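Local coordinates for protein CdiA toxin (PDB 5T87) that probably acts as the toxic C-terminal domain of a contact-dependent growth inhibition protein and is bound here by its immunity protein, at residues 53-57 and 58-62. Numbering follows the deposited sequence.
Sequences KDLTS and DMQNA
Thr56 and Met59 meet where the loop leaving strand 44-50 turns into helix 57-64, a worked example of how a helix N-terminus is capped. Thr56 occupies the N-cap. Its chi1 of 86° swings OG1 toward the amides of the first turn, where it accepts a weak bond from Met59 N, 3.3 Å from Thr56 OG1. Main-chain bonding begins at the same residue: Gln60 N donates to Thr56 O at 3.0 Å, and Asn61 N to Ser57 O at 2.7 Å, the latter nearly straight at 171°. Separately, the neighbouring side chains of Ser57 and Asp58 share a weak bond, OG to OD1.

Apolar contacts back this polar edge. Leu55 CB touches both Met59 CB, at 3.8 Å, and Gln60 CG. Met59, a selenomethionine, runs extended beyond CG back alongside the loop, its SE passing Thr56 N and its terminal CE reaching Thr56 CG2 at 3.7 Å. Leu55 also touches Phe34 and Met59 touches Val36, which seats the turn against strand 34-41. The extended Gln60 chain lies along the loop backbone and gives a weak NE2 bond to Trp52 O.

On the loop, Lys53 NZ forms a salt bridge with Asp54 OD1 at 3.2 Å; Asp54 packs on Phe112 and Thr56 on Asp107 of the CdiI immunity protein. Beside the immunity protein, then, Thr56 serves twice, O taking the Gln60 N-H firmly and OG1 the Met59 N-H weakly. The cap thereby gives a partner, through a weak side-chain bond, to a first-turn N-H that has no preceding helical turn to bond to.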
# COMPACT_ATOMS: atom_id res chain seq x y z
N LYS E 53 -17.80 -1.83 1.80
CA LYS E 53 -18.05 -1.62 0.35
C LYS E 53 -16.78 -1.27 -0.44
O LYS E 53 -16.74 -1.43 -1.67
CB LYS E 53 -19.14 -0.55 0.14
CG LYS E 53 -18.65 0.89 0.34
CD LYS E 53 -19.76 1.89 0.61
CE LYS E 53 -19.21 3.22 1.13
NZ LYS E 53 -18.09 3.78 0.32
N ASP E 54 -15.76 -0.76 0.26
CA ASP E 54 -14.44 -0.46 -0.33
C ASP E 54 -13.49 -1.67 -0.48
O ASP E 54 -12.41 -1.53 -1.07
CB ASP E 54 -13.74 0.66 0.48
CG ASP E 54 -14.51 1.98 0.44
OD1 ASP E 54 -15.44 2.11 -0.37
OD2 ASP E 54 -14.17 2.90 1.22
N LEU E 55 -13.87 -2.85 0.02
CA LEU E 55 -13.10 -4.08 -0.21
C LEU E 55 -13.53 -4.68 -1.53
O LEU E 55 -14.68 -4.49 -1.94
CB LEU E 55 -13.32 -5.10 0.90
CG LEU E 55 -13.46 -4.63 2.35
CD1 LEU E 55 -13.31 -5.83 3.27
CD2 LEU E 55 -12.47 -3.53 2.72
N THR E 56 -12.64 -5.42 -2.18
CA THR E 56 -12.97 -6.05 -3.47
C THR E 56 -13.69 -7.37 -3.22
O THR E 56 -13.79 -7.82 -2.07
CB THR E 56 -11.73 -6.31 -4.38
OG1 THR E 56 -11.14 -7.58 -4.06
CG2 THR E 56 -10.68 -5.20 -4.28
N SER E 57 -14.18 -7.99 -4.30
CA SER E 57 -14.79 -9.32 -4.22
C SER E 57 -13.82 -10.32 -3.58
O SER E 57 -14.17 -10.97 -2.60
CB SER E 57 -15.26 -9.80 -5.61
OG SER E 57 -14.18 -9.89 -6.54
N ASP E 58 -12.60 -10.38 -4.12
CA ASP E 58 -11.55 -11.26 -3.60
C ASP E 58 -11.32 -11.10 -2.09
O ASP E 58 -11.17 -12.09 -1.37
CB ASP E 58 -10.22 -11.03 -4.33
CG ASP E 58 -10.28 -11.39 -5.81
OD1 ASP E 58 -11.36 -11.77 -6.31
OD2 ASP E 58 -9.23 -11.27 -6.49
N MSE E 59 -11.33 -9.84 -1.62
CA MSE E 59 -11.11 -9.50 -0.21
C MSE E 59 -12.24 -9.99 0.65
O MSE E 59 -12.02 -10.61 1.70
CB MSE E 59 -10.97 -7.98 -0.00
CG MSE E 59 -9.73 -7.38 -0.67
SE MSE E 59 -9.27 -5.57 0.00
CE MSE E 59 -8.19 -4.91 -1.52
N GLN E 60 -13.46 -9.71 0.21
CA GLN E 60 -14.65 -10.14 0.94
C GLN E 60 -14.81 -11.66 0.91
O GLN E 60 -15.09 -12.26 1.94
CB GLN E 60 -15.90 -9.45 0.38
CG GLN E 60 -15.90 -7.94 0.57
CD GLN E 60 -17.02 -7.23 -0.16
OE1 GLN E 60 -17.64 -7.79 -1.07
NE2 GLN E 60 -17.29 -5.99 0.22
N ASN E 61 -14.61 -12.27 -0.26
CA ASN E 61 -14.65 -13.74 -0.40
C ASN E 61 -13.72 -14.39 0.61
O ASN E 61 -14.15 -15.22 1.41
CB ASN E 61 -14.24 -14.19 -1.81
CG ASN E 61 -15.32 -13.95 -2.86
OD1 ASN E 61 -16.52 -13.92 -2.56
ND2 ASN E 61 -14.89 -13.79 -4.11
N ALA E 62 -12.45 -13.98 0.56
CA ALA E 62 -11.41 -14.48 1.45
C ALA E 62 -11.65 -14.19 2.94
O ALA E 62 -11.12 -14.90 3.79
CB ALA E 62 -10.05 -13.94 1.01